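Local atomic coordinates of putative adenosine kinase (Schistosoma mansoni, PDB entry 3VAS), a protein that probably phosphorylates adenosine to AMP at the expense of ATP, as a kinase of the ribokinase-like PfkB family, and binds adenosine. Residues 91-96 with 359-364; 316-321 with 345-350; 324-329 with 338-343. All coordinates share one frame; numbering follows the deposited sequence.

Three helices tie the contacts together. Contacts 2 and 3 join helix 318-330 to helix 336-351 at two levels, their centres about 11 Å apart, and Ala346 CB of contact 2 reaches Gly325 CA of contact 3 at 3.6 Å. Contact 1 brings in helix 83-95 and the loop after helix 336-351; its centre is about 13 Å from the centre of each of the others. Tyr349 OH of helix 336-351 is 2.8 Å from Gly359 N, a probable hydrogen bond, and Ile94 CG2 packs 3.8 Å from Ala328 CB. Of the three, contact 2 contributes Asn316, Gly317 and Asp320 to the adenosine pocket, with Asp320 OD2 2.7 Å from adenosine O5'.

Contact 1 of 3, residues 91-96 with 359-364; sequences IQWIIQ and GSRDSY
The C-terminal end of helix 83-95, part of the alpha/beta core of the PfkB fold, is gripped here by Arg361, which bonds the carbonyls of Trp93 and Ile94 from the loop after helix 336-351. Arg361 NH2 lies 2.8 Å from Ile94 O, in the carbonyl plane on a lone pair, with a nearly straight N-H...O angle of 160°. The bond from Arg361 NE to Trp93 O, 3.0 Å, is more bent, and its donor is tilted from the carbonyl plane. Both acceptors lie close to the guanidinium plane, which fixes the rotation of the group; Gln96 OE1 sits over one face and Tyr364 CD2 toward the rim of the other. The arginine chain, bent at chi2 (52°), lays CD over the centre of the Trp93 six-membered ring, 3.7 Å from its centroid, a CH-pi contact. Trp93 NE1 in turn bonds Gly359 O at 3.0 Å, nearly along the C=O axis but bent at the hydrogen, the acceptor lying somewhat out of the indole plane. The far edge of the indole, CZ3 and CH2, meets the face of Tyr364 in a T-shaped pair with planes at 73°. Tyr349 of helix 336-351 also packs against both rings, while Ile91, Ile94 and Ile95 rest on helix 318-330.

Contact 2 of 3, residues 316-321 with 345-350; sequences NGAGDA and KAAAYI. With ADN (adenosine), chain C.
Ala318 and Ala347 bring their CA atoms to within 4.6 Å, so the first turn of helix 318-330 lies almost backbone to backbone on helix 336-351. The first of these segments carries the Gly-Ala-Gly-Asp signature of the PfkB family, whose helix N-terminus serves in relatives as an anion hole for phosphate. Gly317 is its N-cap residue, with a positive phi of 97°. Small side chains allow the close approach. Ala347 CB sits 3.5 Å from Ala318 O, and Ala346 CB presses against Ala321 O at 3.2 Å, a tight methyl-to-carbonyl contact. Ala321 CB points back into the other helix and meets Ile350 CG1 at 3.5 Å. The two branches of Ile350 divide the work: CG1, beside the backbone N (chi1 -74°), goes to Ala321, whereas CG2 reaches the turn before the helix, 3.8 Å from Asn316 O. Asn316, ahead of the helix, and Asp320, in its first turn, face adenosine instead. Asn316 OD1 approaches the C5' carbon, and Asp320 OD2 also receives a hydrogen bond from Asn86 ND2, itself a ligand residue, which probably helps to position the carboxylate. This placement is consistent with the role of the equivalent aspartate as general base in the family: the adenosine O5' hydroxyl donates to Asp320 OD2 at 2.7 Å.

Contact 3 of 3, residues 324-329 with 338-343; sequences AGFIAD and TSLHAA
Gly325 and Ala343 bring their CA atoms to 3.9 Å, the nearest pair between segments 324-329 and 338-343 of an alpha-alpha hairpin formed by helix 318-330, a short turn and helix 336-351. The axes of the two short segments pass within 7.0 Å at 142°, a roughly antiparallel course, and the absence of a side chain on Gly325 is what lets the backbones come so near. Thr338 begins the second segment at the margin, where its CG2 methyl lies 4.1 Å from Asp329 OD2, the two side chains crossing at about a right angle. At Ser339 the contact deepens: CB touches Phe326 CE1 at 3.6 Å, approaching the ring obliquely. Its hydroxyl lies beside the CB and backbone carbon of Asp329, but is hydrogen-bonded to Pro335 O in the turn of the hairpin. Leu340 starts away from the other helix, yet its CD2 comes back to Phe326 CE1 at 3.8 Å, leucine and phenylalanine running side by side and pointing the same way. The phenyl group, with CG anti to the backbone N (chi1 -177°), extends beyond the helix pair to Leu279 and Ile281 of strand 279-284, so it joins the hairpin to the sheet. One turn after Thr338, Ala342 points its CB straight across, 3.3 Å from Asp329 OD2 and 3.6 Å from Gly325 O. The other carboxylate oxygen, Asp329 OD1, makes a salt bridge with Arg332 NH2, and Arg332 NE also bonds Ala328 O; together these probably hold the carboxylate over the Ala342 methyl. Last comes Ala343, whose methyl fits beside the start of the aromatic side chain, with Ala343 CB 3.7 Å from Phe326 CB.

Contact 1 of 3, residues 91-96 with 359-364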
ATOM      1  N   ILE A  91      -7.016  -3.657   7.975  1.00 22.20           N
ATOM      2  CA  ILE A  91      -7.731  -4.926   7.828  1.00 23.41           C
ATOM      3  C   ILE A  91      -7.959  -5.522   9.217  1.00 26.68           C
ATOM      4  O   ILE A  91      -9.053  -5.982   9.542  1.00 24.94           O
ATOM      5  CB  ILE A  91      -6.946  -5.943   6.982  1.00 19.82           C
ATOM      6  CG1 ILE A  91      -6.816  -5.463   5.537  1.00 19.10           C
ATOM      7  CG2 ILE A  91      -7.624  -7.314   7.018  1.00 20.46           C
ATOM      8  CD1 ILE A  91      -6.011  -6.400   4.658  1.00 17.83           C
ATOM      9  N   GLN A  92      -6.913  -5.484  10.036  1.00 26.98           N
ATOM     10  CA  GLN A  92      -6.971  -5.967  11.409  1.00 23.76           C
ATOM     11  C   GLN A  92      -7.977  -5.171  12.247  1.00 25.10           C
ATOM     12  O   GLN A  92      -8.753  -5.742  13.013  1.00 27.83           O
ATOM     13  CB  GLN A  92      -5.570  -5.907  12.035  1.00 20.86           C
ATOM     14  CG  GLN A  92      -5.530  -6.223  13.529  1.00 25.02           C
ATOM     15  CD  GLN A  92      -5.878  -7.668  13.831  1.00 29.51           C
ATOM     16  OE1 GLN A  92      -5.278  -8.592  13.275  1.00 31.18           O
ATOM     17  NE2 GLN A  92      -6.855  -7.872  14.714  1.00 30.44           N
ATOM     18  N   TRP A  93      -7.956  -3.853  12.091  1.00 21.00           N
ATOM     19  CA  TRP A  93      -8.850  -2.953  12.817  1.00 21.83           C
ATOM     20  C   TRP A  93     -10.314  -3.180  12.418  1.00 25.89           C
ATOM     21  O   TRP A  93     -11.207  -3.242  13.271  1.00 24.12           O
ATOM     22  CB  TRP A  93      -8.418  -1.519  12.518  1.00 27.21           C
ATOM     23  CG  TRP A  93      -9.158  -0.416  13.216  1.00 26.67           C
ATOM     24  CD1 TRP A  93      -8.961   0.032  14.495  1.00 25.28           C
ATOM     25  CD2 TRP A  93     -10.164   0.430  12.646  1.00 24.06           C
ATOM     26  NE1 TRP A  93      -9.803   1.089  14.759  1.00 24.72           N
ATOM     27  CE2 TRP A  93     -10.549   1.352  13.638  1.00 24.09           C
ATOM     28  CE3 TRP A  93     -10.785   0.488  11.394  1.00 24.25           C
ATOM     29  CZ2 TRP A  93     -11.526   2.321  13.417  1.00 28.08           C
ATOM     30  CZ3 TRP A  93     -11.754   1.451  11.175  1.00 23.96           C
ATOM     31  CH2 TRP A  93     -12.116   2.353  12.181  1.00 27.93           C
ATOM     32  N   ILE A  94     -10.554  -3.313  11.118  1.00 23.93           N
ATOM     33  CA  ILE A  94     -11.894  -3.581  10.614  1.00 26.27           C
ATOM     34  C   ILE A  94     -12.447  -4.900  11.146  1.00 28.67           C
ATOM     35  O   ILE A  94     -13.542  -4.942  11.703  1.00 32.92           O
ATOM     36  CB  ILE A  94     -11.922  -3.594   9.074  1.00 25.86           C
ATOM     37  CG1 ILE A  94     -11.670  -2.181   8.539  1.00 23.49           C
ATOM     38  CG2 ILE A  94     -13.260  -4.143   8.565  1.00 26.66           C
ATOM     39  CD1 ILE A  94     -11.556  -2.099   7.038  1.00 23.85           C
ATOM     40  N   ILE A  95     -11.678  -5.970  10.986  1.00 28.09           N
ATOM     41  CA  ILE A  95     -12.141  -7.308  11.346  1.00 28.46           C
ATOM     42  C   ILE A  95     -12.280  -7.471  12.861  1.00 29.63           C
ATOM     43  O   ILE A  95     -13.128  -8.229  13.334  1.00 28.04           O
ATOM     44  CB  ILE A  95     -11.244  -8.394  10.710  1.00 29.62           C
ATOM     45  CG1 ILE A  95     -11.314  -8.271   9.182  1.00 29.44           C
ATOM     46  CG2 ILE A  95     -11.661  -9.784  11.160  1.00 26.25           C
ATOM     47  CD1 ILE A  95     -10.530  -9.306   8.427  1.00 30.52           C
ATOM     48  N   GLN A  96     -11.446  -6.753  13.609  1.00 32.33           N
ATOM     49  CA  GLN A  96     -11.640  -6.578  15.049  1.00 38.90           C
ATOM     50  C   GLN A  96     -11.474  -7.869  15.857  1.00 41.62           C
ATOM     51  O   GLN A  96     -11.871  -7.938  17.017  1.00 45.90           O
ATOM     52  CB  GLN A  96     -13.017  -5.955  15.315  1.00 42.37           C
ATOM     53  CG  GLN A  96     -13.095  -5.023  16.503  1.00 46.40           C
ATOM     54  CD  GLN A  96     -14.512  -4.540  16.747  1.00 54.07           C
ATOM     55  OE1 GLN A  96     -15.404  -4.756  15.920  1.00 54.02           O
ATOM     56  NE2 GLN A  96     -14.732  -3.887  17.888  1.00 57.35           N
ATOM     57  N   GLY A 359      -9.041   5.680  14.607  1.00 27.71           N
ATOM     58  CA  GLY A 359      -9.594   6.014  15.913  1.00 31.05           C
ATOM     59  C   GLY A 359     -10.299   4.845  16.580  1.00 30.74           C
ATOM     60  O   GLY A 359     -10.002   3.686  16.289  1.00 29.20           O
ATOM     61  N   SER A 360     -11.235   5.136  17.480  1.00 31.79           N
ATOM     62  CA  SER A 360     -11.941   4.058  18.160  1.00 35.39           C
ATOM     63  C   SER A 360     -12.852   3.337  17.176  1.00 33.46           C
ATOM     64  O   SER A 360     -13.561   3.961  16.383  1.00 32.98           O
ATOM     65  CB  SER A 360     -12.712   4.545  19.397  1.00 39.63           C
ATOM     66  OG  SER A 360     -13.746   5.444  19.052  1.00 41.78           O
ATOM     67  N   ARG A 361     -12.805   2.013  17.232  1.00 33.25           N
ATOM     68  CA  ARG A 361     -13.473   1.160  16.263  1.00 32.64           C
ATOM     69  C   ARG A 361     -14.995   1.347  16.272  1.00 34.93           C
ATOM     70  O   ARG A 361     -15.656   1.179  15.243  1.00 31.49           O
ATOM     71  CB  ARG A 361     -13.090  -0.297  16.523  1.00 29.32           C
ATOM     72  CG  ARG A 361     -13.686  -1.291  15.559  1.00 28.57           C
ATOM     73  CD  ARG A 361     -13.425  -0.909  14.118  1.00 28.36           C
ATOM     74  NE  ARG A 361     -13.925  -1.946  13.221  1.00 30.66           N
ATOM     75  CZ  ARG A 361     -15.201  -2.080  12.876  1.00 30.16           C
ATOM     76  NH1 ARG A 361     -16.111  -1.231  13.342  1.00 26.78           N
ATOM     77  NH2 ARG A 361     -15.564  -3.063  12.065  1.00 27.51           N
ATOM     78  N   ASP A 362     -15.533   1.717  17.433  1.00 38.13           N
ATOM     79  CA  ASP A 362     -16.965   1.968  17.595  1.00 44.23           C
ATOM     80  C   ASP A 362     -17.478   3.123  16.744  1.00 44.33           C
ATOM     81  O   ASP A 362     -18.657   3.165  16.397  1.00 47.33           O
ATOM     82  CB  ASP A 362     -17.296   2.258  19.059  1.00 53.40           C
ATOM     83  CG  ASP A 362     -17.360   1.007  19.900  1.00 60.25           C
ATOM     84  OD1 ASP A 362     -17.200   1.114  21.135  1.00 65.13           O
ATOM     85  OD2 ASP A 362     -17.573  -0.081  19.325  1.00 61.08           O
ATOM     86  N   SER A 363     -16.598   4.064  16.421  1.00 42.94           N
ATOM     87  CA  SER A 363     -17.000   5.258  15.686  1.00 45.46           C
ATOM     88  C   SER A 363     -16.823   5.113  14.180  1.00 46.62           C
ATOM     89  O   SER A 363     -16.912   6.092  13.445  1.00 47.82           O
ATOM     90  CB  SER A 363     -16.227   6.478  16.185  1.00 47.13           C
ATOM     91  OG  SER A 363     -16.609   6.801  17.510  1.00 53.47           O
ATOM     92  N   TYR A 364     -16.571   3.889  13.727  1.00 47.24           N
ATOM     93  CA  TYR A 364     -16.400   3.617  12.305  1.00 46.17           C
ATOM     94  C   TYR A 364     -17.747   3.711  11.587  1.00 54.84           C
ATOM     95  O   TYR A 364     -17.799   3.948  10.382  1.00 54.41           O
ATOM     96  CB  TYR A 364     -15.783   2.227  12.112  1.00 37.66           C
ATOM     97  CG  TYR A 364     -15.375   1.891  10.689  1.00 33.43           C
ATOM     98  CD1 TYR A 364     -14.710   2.820   9.896  1.00 29.51           C
ATOM     99  CD2 TYR A 364     -15.628   0.631  10.150  1.00 30.44           C
ATOM    100  CE1 TYR A 364     -14.326   2.512   8.606  1.00 25.51           C
ATOM    101  CE2 TYR A 364     -15.245   0.314   8.856  1.00 27.17           C
ATOM    102  CZ  TYR A 364     -14.592   1.260   8.089  1.00 25.42           C
ATOM    103  OH  TYR A 364     -14.202   0.956   6.803  1.00 23.44           O
TER

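Contact 2 of 3, residues 316-321 with 345-350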
ATOM      1  N   ASN A 316      -4.316  11.569   1.884  1.00 50.93           N
ATOM      2  CA  ASN A 316      -3.130  10.728   1.983  1.00 53.85           C
ATOM      3  C   ASN A 316      -3.455   9.403   2.667  1.00 52.24           C
ATOM      4  O   ASN A 316      -3.939   9.380   3.799  1.00 43.39           O
ATOM      5  CB  ASN A 316      -2.016  11.467   2.731  1.00 59.43           C
ATOM      6  CG  ASN A 316      -0.720  10.671   2.799  1.00 62.85           C
ATOM      7  OD1 ASN A 316      -0.046  10.471   1.786  1.00 63.64           O
ATOM      8  ND2 ASN A 316      -0.354  10.233   4.004  1.00 63.04           N
ATOM      9  N   GLY A 317      -3.213   8.303   1.964  1.00 51.97           N
ATOM     10  CA  GLY A 317      -3.455   6.983   2.514  1.00 16.37           C
ATOM     11  C   GLY A 317      -4.794   6.373   2.119  1.00 20.97           C
ATOM     12  O   GLY A 317      -5.067   5.216   2.451  1.00 23.74           O
ATOM     13  N   ALA A 318      -5.619   7.144   1.409  1.00 30.54           N
ATOM     14  CA  ALA A 318      -6.946   6.696   0.987  1.00 27.72           C
ATOM     15  C   ALA A 318      -6.900   5.401   0.179  1.00 23.69           C
ATOM     16  O   ALA A 318      -7.746   4.523   0.353  1.00 24.16           O
ATOM     17  CB  ALA A 318      -7.650   7.792   0.193  1.00 27.46           C
ATOM     18  N   GLY A 319      -5.915   5.295  -0.707  1.00 19.74           N
ATOM     19  CA  GLY A 319      -5.711   4.088  -1.490  1.00 18.60           C
ATOM     20  C   GLY A 319      -5.382   2.880  -0.630  1.00 20.11           C
ATOM     21  O   GLY A 319      -5.842   1.771  -0.911  1.00 20.74           O
ATOM     22  N   ASP A 320      -4.577   3.094   0.411  1.00 17.07           N
ATOM     23  CA  ASP A 320      -4.223   2.028   1.340  1.00 19.04           C
ATOM     24  C   ASP A 320      -5.465   1.556   2.085  1.00 18.40           C
ATOM     25  O   ASP A 320      -5.653   0.357   2.302  1.00 17.60           O
ATOM     26  CB  ASP A 320      -3.179   2.503   2.354  1.00 23.20           C
ATOM     27  CG  ASP A 320      -1.906   3.018   1.699  1.00 28.69           C
ATOM     28  OD1 ASP A 320      -1.575   2.578   0.575  1.00 32.12           O
ATOM     29  OD2 ASP A 320      -1.231   3.869   2.320  1.00 28.97           O
ATOM     30  N   ALA A 321      -6.298   2.511   2.488  1.00 15.64           N
ATOM     31  CA  ALA A 321      -7.538   2.212   3.195  1.00 19.88           C
ATOM     32  C   ALA A 321      -8.504   1.483   2.272  1.00 20.51           C
ATOM     33  O   ALA A 321      -9.157   0.519   2.674  1.00 15.74           O
ATOM     34  CB  ALA A 321      -8.175   3.491   3.704  1.00 19.14           C
ATOM     35  N   LYS A 345     -15.981   3.050   1.826  1.00 21.02           N
ATOM     36  CA  LYS A 345     -16.197   3.428   3.221  1.00 23.62           C
ATOM     37  C   LYS A 345     -14.868   3.577   3.968  1.00 24.17           C
ATOM     38  O   LYS A 345     -14.639   4.572   4.656  1.00 23.29           O
ATOM     39  CB  LYS A 345     -17.103   2.409   3.925  1.00 24.59           C
ATOM     40  CG  LYS A 345     -17.316   2.679   5.413  1.00 26.56           C
ATOM     41  CD  LYS A 345     -18.211   1.621   6.056  1.00 26.73           C
ATOM     42  CE  LYS A 345     -18.391   1.878   7.545  1.00 31.22           C
ATOM     43  NZ  LYS A 345     -19.222   0.832   8.210  1.00 33.61           N
ATOM     44  N   ALA A 346     -13.990   2.589   3.817  1.00 24.97           N
ATOM     45  CA  ALA A 346     -12.671   2.635   4.445  1.00 24.29           C
ATOM     46  C   ALA A 346     -11.912   3.889   4.039  1.00 24.86           C
ATOM     47  O   ALA A 346     -11.361   4.597   4.887  1.00 24.59           O
ATOM     48  CB  ALA A 346     -11.874   1.403   4.091  1.00 16.96           C
ATOM     49  N   ALA A 347     -11.897   4.161   2.737  1.00 26.87           N
ATOM     50  CA  ALA A 347     -11.169   5.302   2.188  1.00 22.32           C
ATOM     51  C   ALA A 347     -11.760   6.617   2.674  1.00 23.23           C
ATOM     52  O   ALA A 347     -11.028   7.546   3.026  1.00 20.63           O
ATOM     53  CB  ALA A 347     -11.177   5.248   0.674  1.00 19.27           C
ATOM     54  N   ALA A 348     -13.091   6.688   2.690  1.00 25.38           N
ATOM     55  CA  ALA A 348     -13.805   7.877   3.160  1.00 27.05           C
ATOM     56  C   ALA A 348     -13.508   8.187   4.630  1.00 26.92           C
ATOM     57  O   ALA A 348     -13.392   9.349   5.017  1.00 27.52           O
ATOM     58  CB  ALA A 348     -15.305   7.717   2.943  1.00 27.63           C
ATOM     59  N   TYR A 349     -13.391   7.145   5.445  1.00 25.73           N
ATOM     60  CA  TYR A 349     -13.039   7.312   6.852  1.00 26.10           C
ATOM     61  C   TYR A 349     -11.658   7.959   6.986  1.00 28.21           C
ATOM     62  O   TYR A 349     -11.465   8.883   7.774  1.00 29.66           O
ATOM     63  CB  TYR A 349     -13.067   5.957   7.563  1.00 22.91           C
ATOM     64  CG  TYR A 349     -12.593   5.985   8.997  1.00 25.88           C
ATOM     65  CD1 TYR A 349     -13.453   6.346  10.034  1.00 26.90           C
ATOM     66  CD2 TYR A 349     -11.288   5.630   9.322  1.00 28.07           C
ATOM     67  CE1 TYR A 349     -13.018   6.363  11.357  1.00 26.81           C
ATOM     68  CE2 TYR A 349     -10.844   5.644  10.641  1.00 27.32           C
ATOM     69  CZ  TYR A 349     -11.710   6.014  11.652  1.00 26.08           C
ATOM     70  OH  TYR A 349     -11.260   6.026  12.956  1.00 26.08           O
ATOM     71  N   ILE A 350     -10.706   7.474   6.197  1.00 25.80           N
ATOM     72  CA  ILE A 350      -9.346   7.998   6.216  1.00 27.34           C
ATOM     73  C   ILE A 350      -9.250   9.423   5.648  1.00 29.88           C
ATOM     74  O   ILE A 350      -8.524  10.263   6.184  1.00 31.16           O
ATOM     75  CB  ILE A 350      -8.381   7.038   5.487  1.00 25.71           C
ATOM     76  CG1 ILE A 350      -8.114   5.809   6.364  1.00 26.17           C
ATOM     77  CG2 ILE A 350      -7.080   7.735   5.126  1.00 25.84           C
ATOM     78  CD1 ILE A 350      -7.691   6.135   7.798  1.00 25.40           C
TER
HETATM   79  O5' ADN C 401      -0.278   5.870   0.742  1.00 27.17           O
HETATM   80  C5' ADN C 401       0.320   6.819   1.623  1.00 25.47           C
HETATM   81  C4' ADN C 401       1.410   6.186   2.453  1.00 23.30           C
HETATM   82  O4' ADN C 401       2.470   5.733   1.597  1.00 17.99           O
HETATM   83  C3' ADN C 401       2.079   7.086   3.498  1.00 22.74           C
HETATM   84  O3' ADN C 401       1.654   6.699   4.806  1.00 20.24           O
HETATM   85  C2' ADN C 401       3.588   6.791   3.344  1.00 23.49           C
HETATM   86  O2' ADN C 401       4.254   6.486   4.551  1.00 25.17           O
HETATM   87  C1' ADN C 401       3.615   5.600   2.385  1.00 21.13           C
HETATM   88  N9  ADN C 401       4.797   5.539   1.525  1.00 17.71           N
HETATM   89  C8  ADN C 401       5.346   6.536   0.857  1.00 18.02           C
HETATM   90  N7  ADN C 401       6.530   6.003   0.162  1.00 19.53           N
HETATM   91  C5  ADN C 401       6.639   4.615   0.477  1.00 15.85           C
HETATM   92  C6  ADN C 401       7.560   3.642   0.099  1.00 14.75           C
HETATM   93  N6  ADN C 401       8.652   3.987  -0.771  1.00 15.22           N
HETATM   94  N1  ADN C 401       7.422   2.344   0.572  1.00 15.86           N
HETATM   95  C2  ADN C 401       6.383   2.010   1.403  1.00 16.76           C
HETATM   96  N3  ADN C 401       5.473   2.967   1.772  1.00 17.32           N
HETATM   97  C4  ADN C 401       5.626   4.292   1.291  1.00 16.30           C

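Contact 3 of 3, residues 324-329 with 338-343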
ATOM      1  N   ALA A 324      -7.619  -2.098   2.130  1.00 15.87           N
ATOM      2  CA  ALA A 324      -8.010  -2.729   3.392  1.00 23.12           C
ATOM      3  C   ALA A 324      -9.512  -3.002   3.447  1.00 22.82           C
ATOM      4  O   ALA A 324      -9.942  -4.118   3.756  1.00 17.48           O
ATOM      5  CB  ALA A 324      -7.596  -1.862   4.572  1.00 16.54           C
ATOM      6  N   GLY A 325     -10.299  -1.972   3.148  1.00 19.39           N
ATOM      7  CA  GLY A 325     -11.747  -2.075   3.182  1.00 17.68           C
ATOM      8  C   GLY A 325     -12.257  -3.142   2.231  1.00 18.56           C
ATOM      9  O   GLY A 325     -13.155  -3.911   2.580  1.00 18.98           O
ATOM     10  N   PHE A 326     -11.678  -3.208   1.036  1.00 17.65           N
ATOM     11  CA  PHE A 326     -12.086  -4.225   0.072  1.00 18.76           C
ATOM     12  C   PHE A 326     -11.758  -5.629   0.561  1.00 19.06           C
ATOM     13  O   PHE A 326     -12.625  -6.495   0.598  1.00 20.63           O
ATOM     14  CB  PHE A 326     -11.438  -4.016  -1.303  1.00 16.97           C
ATOM     15  CG  PHE A 326     -11.897  -5.019  -2.333  1.00 18.41           C
ATOM     16  CD1 PHE A 326     -13.044  -4.784  -3.082  1.00 18.08           C
ATOM     17  CD2 PHE A 326     -11.208  -6.208  -2.524  1.00 18.16           C
ATOM     18  CE1 PHE A 326     -13.488  -5.715  -4.013  1.00 25.69           C
ATOM     19  CE2 PHE A 326     -11.640  -7.141  -3.453  1.00 23.16           C
ATOM     20  CZ  PHE A 326     -12.785  -6.893  -4.201  1.00 25.81           C
ATOM     21  N   ILE A 327     -10.495  -5.846   0.914  1.00 19.53           N
ATOM     22  CA  ILE A 327     -10.014  -7.174   1.278  1.00 19.71           C
ATOM     23  C   ILE A 327     -10.706  -7.741   2.516  1.00 21.51           C
ATOM     24  O   ILE A 327     -11.112  -8.903   2.520  1.00 22.02           O
ATOM     25  CB  ILE A 327      -8.487  -7.172   1.470  1.00 18.47           C
ATOM     26  CG1 ILE A 327      -7.796  -6.863   0.136  1.00 18.07           C
ATOM     27  CG2 ILE A 327      -8.005  -8.509   2.026  1.00 19.80           C
ATOM     28  CD1 ILE A 327      -6.321  -6.559   0.276  1.00 17.83           C
ATOM     29  N   ALA A 328     -10.853  -6.913   3.549  1.00 21.50           N
ATOM     30  CA  ALA A 328     -11.469  -7.338   4.805  1.00 23.30           C
ATOM     31  C   ALA A 328     -12.851  -7.929   4.577  1.00 26.85           C
ATOM     32  O   ALA A 328     -13.236  -8.896   5.236  1.00 27.63           O
ATOM     33  CB  ALA A 328     -11.550  -6.173   5.793  1.00 20.16           C
ATOM     34  N   ASP A 329     -13.593  -7.343   3.642  1.00 29.47           N
ATOM     35  CA  ASP A 329     -14.938  -7.821   3.329  1.00 31.50           C
ATOM     36  C   ASP A 329     -14.899  -8.992   2.357  1.00 29.05           C
ATOM     37  O   ASP A 329     -15.597  -9.986   2.548  1.00 28.62           O
ATOM     38  CB  ASP A 329     -15.812  -6.690   2.778  1.00 31.05           C
ATOM     39  CG  ASP A 329     -16.703  -6.072   3.845  1.00 36.88           C
ATOM     40  OD1 ASP A 329     -16.280  -6.013   5.019  1.00 38.59           O
ATOM     41  OD2 ASP A 329     -17.835  -5.655   3.517  1.00 40.99           O
ATOM     42  N   THR A 338     -20.662  -5.342  -2.740  1.00 27.58           N
ATOM     43  CA  THR A 338     -20.654  -5.090  -1.306  1.00 26.87           C
ATOM     44  C   THR A 338     -19.243  -4.732  -0.839  1.00 25.17           C
ATOM     45  O   THR A 338     -19.055  -3.801  -0.055  1.00 23.99           O
ATOM     46  CB  THR A 338     -21.172  -6.321  -0.527  1.00 27.89           C
ATOM     47  OG1 THR A 338     -22.535  -6.578  -0.892  1.00 27.16           O
ATOM     48  CG2 THR A 338     -21.083  -6.099   0.984  1.00 25.48           C
ATOM     49  N   SER A 339     -18.254  -5.462  -1.346  1.00 25.02           N
ATOM     50  CA  SER A 339     -16.858  -5.229  -0.980  1.00 23.43           C
ATOM     51  C   SER A 339     -16.350  -3.873  -1.469  1.00 22.55           C
ATOM     52  O   SER A 339     -15.588  -3.199  -0.769  1.00 21.39           O
ATOM     53  CB  SER A 339     -15.967  -6.354  -1.512  1.00 24.12           C
ATOM     54  OG  SER A 339     -16.283  -7.594  -0.902  1.00 27.58           O
ATOM     55  N   LEU A 340     -16.775  -3.475  -2.668  1.00 22.34           N
ATOM     56  CA  LEU A 340     -16.420  -2.163  -3.208  1.00 23.40           C
ATOM     57  C   LEU A 340     -16.959  -1.031  -2.334  1.00 23.86           C
ATOM     58  O   LEU A 340     -16.262  -0.050  -2.086  1.00 26.43           O
ATOM     59  CB  LEU A 340     -16.911  -2.001  -4.650  1.00 21.22           C
ATOM     60  CG  LEU A 340     -16.206  -2.851  -5.710  1.00 22.24           C
ATOM     61  CD1 LEU A 340     -16.792  -2.576  -7.087  1.00 20.40           C
ATOM     62  CD2 LEU A 340     -14.698  -2.587  -5.698  1.00 21.68           C
ATOM     63  N   HIS A 341     -18.200  -1.166  -1.875  1.00 22.52           N
ATOM     64  CA  HIS A 341     -18.765  -0.202  -0.933  1.00 25.68           C
ATOM     65  C   HIS A 341     -17.987  -0.162   0.381  1.00 26.12           C
ATOM     66  O   HIS A 341     -17.806   0.900   0.971  1.00 24.01           O
ATOM     67  CB  HIS A 341     -20.239  -0.500  -0.657  1.00 27.88           C
ATOM     68  CG  HIS A 341     -21.162   0.047  -1.698  1.00 31.12           C
ATOM     69  ND1 HIS A 341     -21.810  -0.752  -2.613  1.00 33.25           N
ATOM     70  CD2 HIS A 341     -21.533   1.319  -1.978  1.00 33.03           C
ATOM     71  CE1 HIS A 341     -22.551   0.002  -3.406  1.00 34.58           C
ATOM     72  NE2 HIS A 341     -22.400   1.262  -3.043  1.00 35.11           N
ATOM     73  N   ALA A 342     -17.526  -1.323   0.832  1.00 19.79           N
ATOM     74  CA  ALA A 342     -16.732  -1.402   2.048  1.00 23.36           C
ATOM     75  C   ALA A 342     -15.381  -0.727   1.839  1.00 23.42           C
ATOM     76  O   ALA A 342     -14.821  -0.137   2.761  1.00 22.67           O
ATOM     77  CB  ALA A 342     -16.547  -2.850   2.473  1.00 21.68           C
ATOM     78  N   ALA A 343     -14.871  -0.807   0.614  1.00 23.32           N
ATOM     79  CA  ALA A 343     -13.585  -0.205   0.281  1.00 20.79           C
ATOM     80  C   ALA A 343     -13.694   1.317   0.263  1.00 19.57           C
ATOM     81  O   ALA A 343     -12.831   2.018   0.799  1.00 18.74           O
ATOM     82  CB  ALA A 343     -13.085  -0.728  -1.062  1.00 16.63           C
TER